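Local structure of sefir domain protein (Bacillus cereus F65185, 5Y8E) at residues A[63-76]-A[110-122]. The protein probably takes part in signalling through homotypic SEFIR-SEFIR interactions, as a prokaryotic member of the SEFIR domain family. Residues are numbered along the deposited sequence; the frame is centred on the assembly and turned at random.
Sequences VICDKDYCEKANTR and GEYFLPDFFKSRF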
ATOM      1  N   VAL A  63      -0.620   0.057  -0.911  1.00  8.51           N
ATOM      2  CA  VAL A  63      -0.897   1.466  -0.646  1.00 10.40           C
ATOM      3  C   VAL A  63      -2.385   1.566  -0.391  1.00  8.39           C
ATOM      4  O   VAL A  63      -3.188   1.400  -1.311  1.00 10.51           O
ATOM      5  CB  VAL A  63      -0.482   2.379  -1.815  1.00 11.85           C
ATOM      6  CG1 VAL A  63      -0.600   3.840  -1.399  1.00  9.68           C
ATOM      7  CG2 VAL A  63       0.947   2.092  -2.246  1.00 11.53           C
ATOM      8  N   ILE A  64      -2.755   1.787   0.865  1.00  9.27           N
ATOM      9  CA  ILE A  64      -4.165   1.767   1.242  1.00  8.60           C
ATOM     10  C   ILE A  64      -4.779   3.121   0.914  1.00 10.27           C
ATOM     11  O   ILE A  64      -4.673   4.088   1.680  1.00 13.11           O
ATOM     12  CB  ILE A  64      -4.374   1.416   2.725  1.00  8.74           C
ATOM     13  CG1 ILE A  64      -3.653   0.109   3.074  1.00 10.44           C
ATOM     14  CG2 ILE A  64      -5.862   1.329   3.037  1.00 11.09           C
ATOM     15  CD1 ILE A  64      -3.995  -1.069   2.153  1.00 11.97           C
ATOM     16  N   CYS A  65      -5.418   3.184  -0.241  1.00  9.77           N
ATOM     17  CA  CYS A  65      -5.894   4.455  -0.745  1.00 10.70           C
ATOM     18  C   CYS A  65      -7.340   4.718  -0.374  1.00 12.92           C
ATOM     19  O   CYS A  65      -8.245   4.518  -1.186  1.00 13.23           O
ATOM     20  CB  CYS A  65      -5.719   4.498  -2.255  1.00 11.43           C
ATOM     21  SG  CYS A  65      -3.997   4.538  -2.789  1.00 14.03           S
ATOM     22  N   ASP A  66      -7.564   5.152   0.861  1.00 15.22           N
ATOM     23  CA  ASP A  66      -8.847   5.754   1.187  1.00 15.84           C
ATOM     24  C   ASP A  66      -8.784   7.237   0.826  1.00 17.58           C
ATOM     25  O   ASP A  66      -7.736   7.728   0.382  1.00 16.37           O
ATOM     26  CB  ASP A  66      -9.250   5.504   2.652  1.00 15.20           C
ATOM     27  CG  ASP A  66      -8.263   6.086   3.664  1.00 21.07           C
ATOM     28  OD1 ASP A  66      -7.117   6.443   3.299  1.00 20.18           O
ATOM     29  OD2 ASP A  66      -8.639   6.161   4.853  1.00 20.84           O
ATOM     30  N   LYS A  67      -9.895   7.944   0.992  1.00 15.49           N
ATOM     31  CA  LYS A  67      -9.952   9.354   0.606  1.00 18.17           C
ATOM     32  C   LYS A  67      -8.895  10.169   1.348  1.00 19.79           C
ATOM     33  O   LYS A  67      -8.223  11.022   0.760  1.00 21.41           O
ATOM     34  CB  LYS A  67     -11.347   9.923   0.868  1.00 19.34           C
ATOM     35  CG  LYS A  67     -11.459  11.419   0.631  1.00 23.98           C
ATOM     36  CD  LYS A  67     -12.906  11.876   0.647  1.00 33.83           C
ATOM     37  CE  LYS A  67     -13.425  12.064  -0.773  1.00 42.44           C
ATOM     38  NZ  LYS A  67     -14.901  12.303  -0.835  1.00 44.43           N
ATOM     39  N   ASP A  68      -8.740   9.878   2.635  1.00 19.63           N
ATOM     40  CA  ASP A  68      -7.804  10.603   3.487  1.00 18.31           C
ATOM     41  C   ASP A  68      -6.367  10.481   2.994  1.00 18.17           C
ATOM     42  O   ASP A  68      -5.649  11.477   2.900  1.00 20.88           O
ATOM     43  CB  ASP A  68      -7.905  10.095   4.927  1.00 24.09           C
ATOM     44  CG  ASP A  68      -6.988  10.843   5.876  1.00 35.18           C
ATOM     45  OD1 ASP A  68      -7.231  12.048   6.106  1.00 36.18           O
ATOM     46  OD2 ASP A  68      -6.031  10.225   6.396  1.00 36.89           O
ATOM     47  N   TYR A  69      -5.947   9.260   2.684  1.00 15.12           N
ATOM     48  CA  TYR A  69      -4.577   9.022   2.246  1.00 15.27           C
ATOM     49  C   TYR A  69      -4.307   9.817   0.980  1.00 18.48           C
ATOM     50  O   TYR A  69      -3.290  10.492   0.855  1.00 17.06           O
ATOM     51  CB  TYR A  69      -4.372   7.532   1.973  1.00 13.10           C
ATOM     52  CG  TYR A  69      -2.936   7.125   1.716  1.00 14.17           C
ATOM     53  CD1 TYR A  69      -2.368   7.266   0.455  1.00 13.54           C
ATOM     54  CD2 TYR A  69      -2.153   6.584   2.731  1.00 15.60           C
ATOM     55  CE1 TYR A  69      -1.060   6.889   0.212  1.00 15.50           C
ATOM     56  CE2 TYR A  69      -0.838   6.201   2.499  1.00 15.80           C
ATOM     57  CZ  TYR A  69      -0.303   6.357   1.237  1.00 14.44           C
ATOM     58  OH  TYR A  69       0.995   5.980   0.991  1.00 12.85           O
ATOM     59  N   CYS A  70      -5.247   9.748   0.049  1.00 16.88           N
ATOM     60  CA  CYS A  70      -5.117  10.379  -1.265  0.50 17.23           C
ATOM     61  C   CYS A  70      -5.051  11.900  -1.162  1.00 20.44           C
ATOM     62  O   CYS A  70      -4.232  12.553  -1.813  1.00 21.13           O
ATOM     63  CB  CYS A  70      -6.303   9.962  -2.148  0.50 15.57           C
ATOM     64  SG  CYS A  70      -6.260  10.536  -3.870  0.50 20.06           S
ATOM     65  N   GLU A  71      -5.934  12.467  -0.345  1.00 21.27           N
ATOM     66  CA  GLU A  71      -5.990  13.919  -0.212  1.00 25.08           C
ATOM     67  C   GLU A  71      -4.720  14.475   0.444  1.00 23.00           C
ATOM     68  O   GLU A  71      -4.233  15.540   0.065  1.00 24.86           O
ATOM     69  CB  GLU A  71      -7.260  14.353   0.534  1.00 31.16           C
ATOM     70  CG  GLU A  71      -8.538  13.948  -0.199  1.00 41.90           C
ATOM     71  CD  GLU A  71      -9.755  14.758   0.209  1.00 53.63           C
ATOM     72  OE1 GLU A  71      -9.873  15.112   1.403  1.00 57.45           O
ATOM     73  OE2 GLU A  71     -10.599  15.038  -0.672  1.00 56.49           O
ATOM     74  N   LYS A  72      -4.171  13.734   1.401  1.00 21.60           N
ATOM     75  CA  LYS A  72      -2.937  14.144   2.065  1.00 22.24           C
ATOM     76  C   LYS A  72      -1.730  13.929   1.154  1.00 21.49           C
ATOM     77  O   LYS A  72      -0.793  14.731   1.140  1.00 24.03           O
ATOM     78  CB  LYS A  72      -2.769  13.374   3.374  1.00 23.73           C
ATOM     79  CG  LYS A  72      -3.691  13.837   4.513  1.00 26.22           C
ATOM     80  CD  LYS A  72      -3.884  12.725   5.541  1.00 33.26           C
ATOM     81  CE  LYS A  72      -4.319  13.254   6.905  1.00 39.61           C
ATOM     82  NZ  LYS A  72      -3.154  13.700   7.722  1.00 43.82           N
ATOM     83  N   ALA A  73      -1.766  12.845   0.387  1.00 17.95           N
ATOM     84  CA  ALA A  73      -0.709  12.553  -0.578  1.00 20.26           C
ATOM     85  C   ALA A  73      -0.671  13.643  -1.638  1.00 25.01           C
ATOM     86  O   ALA A  73       0.400  14.023  -2.124  1.00 20.20           O
ATOM     87  CB  ALA A  73      -0.941  11.207  -1.222  1.00 17.55           C
ATOM     88  N   ASN A  74      -1.850  14.146  -1.994  1.00 20.50           N
ATOM     89  CA  ASN A  74      -1.961  15.195  -2.996  1.00 25.15           C
ATOM     90  C   ASN A  74      -1.594  16.588  -2.483  1.00 31.71           C
ATOM     91  O   ASN A  74      -1.108  17.419  -3.246  1.00 35.33           O
ATOM     92  CB  ASN A  74      -3.375  15.210  -3.587  1.00 26.14           C
ATOM     93  CG  ASN A  74      -3.645  14.028  -4.500  1.00 25.32           C
ATOM     94  OD1 ASN A  74      -2.719  13.396  -5.013  1.00 23.85           O
ATOM     95  ND2 ASN A  74      -4.922  13.732  -4.718  1.00 27.15           N
ATOM     96  N   THR A  75      -1.819  16.841  -1.197  1.00 34.69           N
ATOM     97  CA  THR A  75      -1.669  18.191  -0.648  1.00 40.99           C
ATOM     98  C   THR A  75      -0.328  18.453   0.047  1.00 43.19           C
ATOM     99  O   THR A  75       0.359  19.427  -0.279  1.00 46.72           O
ATOM    100  CB  THR A  75      -2.819  18.530   0.316  1.00 43.94           C
ATOM    101  OG1 THR A  75      -4.072  18.266  -0.328  1.00 48.94           O
ATOM    102  CG2 THR A  75      -2.762  19.995   0.721  1.00 47.06           C
ATOM    103  N   ARG A  76       0.025  17.598   1.008  1.00 44.95           N
ATOM    104  CA  ARG A  76       1.261  17.746   1.784  1.00 46.91           C
ATOM    105  C   ARG A  76       1.315  19.077   2.537  1.00 47.83           C
ATOM    106  O   ARG A  76       2.271  19.834   2.378  1.00 47.28           O
ATOM    107  CB  ARG A  76       2.491  17.618   0.876  1.00 47.04           C
ATOM    108  CG  ARG A  76       3.076  16.226   0.772  1.00 49.06           C
ATOM    109  CD  ARG A  76       3.820  16.047  -0.544  1.00 47.54           C
ATOM    110  NE  ARG A  76       2.898  15.770  -1.642  1.00 49.55           N
ATOM    111  CZ  ARG A  76       2.995  16.300  -2.855  1.00 45.83           C
ATOM    112  NH1 ARG A  76       3.976  17.145  -3.132  1.00 43.63           N
ATOM    113  NH2 ARG A  76       2.108  15.987  -3.792  1.00 44.63           N
ATOM    114  N   GLY A 110     -16.278   9.025 -10.256  1.00 24.18           N
ATOM    115  CA  GLY A 110     -16.092   7.888 -11.137  1.00 27.91           C
ATOM    116  C   GLY A 110     -14.668   7.368 -11.227  1.00 30.17           C
ATOM    117  O   GLY A 110     -14.356   6.578 -12.120  1.00 27.28           O
ATOM    118  N   GLU A 111     -13.803   7.802 -10.313  1.00 22.19           N
ATOM    119  CA  GLU A 111     -12.413   7.347 -10.326  1.00 22.21           C
ATOM    120  C   GLU A 111     -11.930   6.872  -8.972  1.00 22.27           C
ATOM    121  O   GLU A 111     -12.385   7.351  -7.933  1.00 19.49           O
ATOM    122  CB  GLU A 111     -11.482   8.452 -10.817  1.00 26.33           C
ATOM    123  CG  GLU A 111     -11.794   8.937 -12.212  1.00 35.77           C
ATOM    124  CD  GLU A 111     -11.755  10.444 -12.304  1.00 52.51           C
ATOM    125  OE1 GLU A 111     -10.747  11.036 -11.859  1.00 55.45           O
ATOM    126  OE2 GLU A 111     -12.736  11.038 -12.809  1.00 60.31           O
ATOM    127  N   TYR A 112     -10.985   5.936  -9.005  1.00 26.13           N
ATOM    128  CA  TYR A 112     -10.353   5.414  -7.800  1.00 27.45           C
ATOM    129  C   TYR A 112      -9.597   6.480  -7.026  1.00 21.84           C
ATOM    130  O   TYR A 112      -9.015   7.404  -7.606  1.00 22.70           O
ATOM    131  CB  TYR A 112      -9.386   4.285  -8.162  1.00 30.68           C
ATOM    132  CG  TYR A 112     -10.072   3.018  -8.607  1.00 35.25           C
ATOM    133  CD1 TYR A 112     -11.303   2.656  -8.080  1.00 36.93           C
ATOM    134  CD2 TYR A 112      -9.491   2.187  -9.558  1.00 37.38           C
ATOM    135  CE1 TYR A 112     -11.934   1.508  -8.481  1.00 40.44           C
ATOM    136  CE2 TYR A 112     -10.114   1.033  -9.966  1.00 38.39           C
ATOM    137  CZ  TYR A 112     -11.338   0.700  -9.422  1.00 42.89           C
ATOM    138  OH  TYR A 112     -11.981  -0.451  -9.819  1.00 47.45           O
ATOM    139  N   PHE A 113      -9.617   6.346  -5.705  1.00 19.80           N
ATOM    140  CA  PHE A 113      -8.733   7.125  -4.862  1.00 19.38           C
ATOM    141  C   PHE A 113      -7.324   6.647  -5.145  1.00 31.35           C
ATOM    142  O   PHE A 113      -6.939   5.539  -4.776  1.00 35.60           O
ATOM    143  CB  PHE A 113      -9.092   6.949  -3.389  1.00 15.26           C
ATOM    144  CG  PHE A 113     -10.428   7.530  -3.024  1.00 15.82           C
ATOM    145  CD1 PHE A 113     -10.736   8.847  -3.338  1.00 23.78           C
ATOM    146  CD2 PHE A 113     -11.382   6.755  -2.381  1.00 15.48           C
ATOM    147  CE1 PHE A 113     -11.965   9.382  -3.006  1.00 23.92           C
ATOM    148  CE2 PHE A 113     -12.612   7.284  -2.048  1.00 17.57           C
ATOM    149  CZ  PHE A 113     -12.904   8.597  -2.364  1.00 20.90           C
ATOM    150  N   LEU A 114      -6.596   7.480  -5.874  1.00 16.26           N
ATOM    151  CA  LEU A 114      -5.211   7.223  -6.227  0.53 21.33           C
ATOM    152  C   LEU A 114      -4.522   8.576  -6.178  1.00 21.62           C
ATOM    153  O   LEU A 114      -5.060   9.559  -6.694  1.00 23.32           O
ATOM    154  CB  LEU A 114      -5.134   6.643  -7.640  0.53 22.84           C
ATOM    155  CG  LEU A 114      -4.021   5.662  -7.999  0.53 21.62           C
ATOM    156  CD1 LEU A 114      -3.993   4.531  -6.998  0.53 21.17           C
ATOM    157  CD2 LEU A 114      -4.241   5.111  -9.390  0.53 21.28           C
ATOM    158  N   PRO A 115      -3.342   8.645  -5.540  1.00 24.51           N
ATOM    159  CA  PRO A 115      -2.651   9.939  -5.520  1.00 21.87           C
ATOM    160  C   PRO A 115      -2.329  10.405  -6.936  1.00 25.26           C
ATOM    161  O   PRO A 115      -2.110   9.550  -7.799  1.00 22.06           O
ATOM    162  CB  PRO A 115      -1.368   9.630  -4.747  1.00 20.73           C
ATOM    163  CG  PRO A 115      -1.755   8.504  -3.841  1.00 19.03           C
ATOM    164  CD  PRO A 115      -2.677   7.650  -4.679  1.00 21.98           C
ATOM    165  N   ASP A 116      -2.319  11.722  -7.158  1.00 28.24           N
ATOM    166  CA  ASP A 116      -2.147  12.324  -8.488  1.00 31.61           C
ATOM    167  C   ASP A 116      -0.883  11.859  -9.201  1.00 33.39           C
ATOM    168  O   ASP A 116      -0.852  11.738 -10.431  1.00 34.90           O
ATOM    169  CB  ASP A 116      -2.068  13.853  -8.381  1.00 39.77           C
ATOM    170  CG  ASP A 116      -3.382  14.494  -7.988  1.00 47.39           C
ATOM    171  OD1 ASP A 116      -4.452  13.940  -8.323  1.00 51.22           O
ATOM    172  OD2 ASP A 116      -3.336  15.569  -7.349  1.00 50.76           O
ATOM    173  N   PHE A 117       0.163  11.618  -8.418  1.00 25.83           N
ATOM    174  CA  PHE A 117       1.495  11.392  -8.965  1.00 29.56           C
ATOM    175  C   PHE A 117       1.824   9.931  -9.240  1.00 28.90           C
ATOM    176  O   PHE A 117       2.893   9.622  -9.767  1.00 28.42           O
ATOM    177  CB  PHE A 117       2.560  12.022  -8.063  1.00 30.59           C
ATOM    178  CG  PHE A 117       2.505  11.560  -6.646  1.00 28.22           C
ATOM    179  CD1 PHE A 117       3.173  10.413  -6.255  1.00 25.46           C
ATOM    180  CD2 PHE A 117       1.805  12.288  -5.696  1.00 27.23           C
ATOM    181  CE1 PHE A 117       3.126   9.983  -4.946  1.00 24.05           C
ATOM    182  CE2 PHE A 117       1.757  11.871  -4.383  1.00 26.28           C
ATOM    183  CZ  PHE A 117       2.417  10.714  -4.005  1.00 21.74           C
ATOM    184  N   PHE A 118       0.908   9.038  -8.881  1.00 25.10           N
ATOM    185  CA  PHE A 118       1.053   7.637  -9.246  1.00 30.73           C
ATOM    186  C   PHE A 118       0.941   7.551 -10.764  1.00 41.76           C
ATOM    187  O   PHE A 118      -0.080   7.932 -11.340  1.00 44.70           O
ATOM    188  CB  PHE A 118      -0.003   6.774  -8.550  1.00 26.49           C
ATOM    189  CG  PHE A 118       0.344   6.424  -7.123  1.00 27.24           C
ATOM    190  CD1 PHE A 118      -0.107   5.240  -6.559  1.00 26.96           C
ATOM    191  CD2 PHE A 118       1.118   7.279  -6.346  1.00 25.60           C
ATOM    192  CE1 PHE A 118       0.212   4.904  -5.251  1.00 26.37           C
ATOM    193  CE2 PHE A 118       1.440   6.953  -5.031  1.00 23.82           C
ATOM    194  CZ  PHE A 118       0.986   5.763  -4.484  1.00 27.35           C
ATOM    195  N   LYS A 119       2.001   7.078 -11.412  1.00 43.98           N
ATOM    196  CA  LYS A 119       2.088   7.152 -12.870  1.00 44.84           C
ATOM    197  C   LYS A 119       1.147   6.199 -13.593  1.00 43.90           C
ATOM    198  O   LYS A 119       0.456   6.604 -14.527  1.00 45.45           O
ATOM    199  CB  LYS A 119       3.532   6.985 -13.343  1.00 48.26           C
ATOM    200  CG  LYS A 119       4.408   8.158 -12.949  1.00 53.17           C
ATOM    201  CD  LYS A 119       5.868   7.858 -13.189  1.00 59.35           C
ATOM    202  CE  LYS A 119       6.752   8.729 -12.317  1.00 61.79           C
ATOM    203  NZ  LYS A 119       7.999   8.008 -11.932  1.00 62.14           N
ATOM    204  N   SER A 120       1.107   4.941 -13.171  1.00 40.11           N
ATOM    205  CA  SER A 120       0.062   4.058 -13.666  1.00 43.33           C
ATOM    206  C   SER A 120      -1.223   4.356 -12.899  1.00 38.98           C
ATOM    207  O   SER A 120      -1.188   4.655 -11.702  1.00 34.03           O
ATOM    208  CB  SER A 120       0.453   2.583 -13.555  1.00 45.59           C
ATOM    209  OG  SER A 120       0.755   2.220 -12.222  1.00 50.67           O
ATOM    210  N   ARG A 121      -2.351   4.305 -13.599  1.00 42.07           N
ATOM    211  CA  ARG A 121      -3.640   4.615 -12.994  1.00 40.70           C
ATOM    212  C   ARG A 121      -4.312   3.358 -12.465  1.00 38.22           C
ATOM    213  O   ARG A 121      -5.513   3.348 -12.187  1.00 39.27           O
ATOM    214  CB  ARG A 121      -4.555   5.310 -14.001  1.00 43.40           C
ATOM    215  CG  ARG A 121      -4.312   6.803 -14.140  1.00 49.94           C
ATOM    216  CD  ARG A 121      -4.602   7.528 -12.831  1.00 47.75           C
ATOM    217  NE  ARG A 121      -3.379   7.901 -12.127  1.00 44.91           N
ATOM    218  CZ  ARG A 121      -3.358   8.561 -10.973  1.00 41.79           C
ATOM    219  NH1 ARG A 121      -4.496   8.916 -10.391  1.00 40.04           N
ATOM    220  NH2 ARG A 121      -2.201   8.867 -10.402  1.00 38.73           N
ATOM    221  N   PHE A 122      -3.529   2.297 -12.321  1.00 35.92           N
ATOM    222  CA  PHE A 122      -4.081   1.034 -11.866  1.00 34.73           C
ATOM    223  C   PHE A 122      -4.116   0.953 -10.350  1.00 25.27           C
ATOM    224  O   PHE A 122      -3.301   1.557  -9.644  1.00 20.22           O
ATOM    225  CB  PHE A 122      -3.329  -0.153 -12.477  1.00 42.22           C
ATOM    226  CG  PHE A 122      -2.274  -0.742 -11.582  1.00 50.26           C
ATOM    227  CD1 PHE A 122      -2.453  -2.000 -11.021  1.00 51.87           C
ATOM    228  CD2 PHE A 122      -1.099  -0.052 -11.314  1.00 52.96           C
ATOM    229  CE1 PHE A 122      -1.485  -2.557 -10.203  1.00 53.28           C
ATOM    230  CE2 PHE A 122      -0.124  -0.601 -10.495  1.00 53.00           C
ATOM    231  CZ  PHE A 122      -0.317  -1.858  -9.939  1.00 52.40           C
TER
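The carbonyl oxygen of A73, near the end of helix 67-75, is gripped side-on by NE and NH2 of R76, both at 3.1 Å and in the guanidinium plane, while the ring edge of F117 reaches the same oxygen, CE2 to A73 O 3.4 Å. The guanidinium stands perpendicular to the F117 ring. N74, the next residue, ties the helix to the loop: the backbone N of D116 donates to N74 OD1 at 2.8 Å, almost straight (177°) and on a lone pair of the amide oxygen. With CG beside its own backbone N (chi1 -69°), D116 lays its carboxylate over the N74 amide, the two planes only 7° apart. P115 fills the ground between helix and strand, its CG 3.9 Å from A73 CB and its CD 3.9 Å from C65 SG; CD also rests over the centre of the F118 ring, whose CZ meets V63 CG1. Further along, F113 turns a ring face to K67, with K67 CB 4.0 Å from the ring centroid in a CH-pi contact. The lysine chain bends at chi3, which brings CE to the ring as well; its amine forms a salt bridge with E108. The contact thus packs the loop that follows strand 111-112 against the last part of strand 60-65 and the helix after it, within the SEFIR domain. Strand 60-65 runs between strands 3-7 and 100-108, parallel to both, and F117 touches P89 and Y92 of helix 89-93.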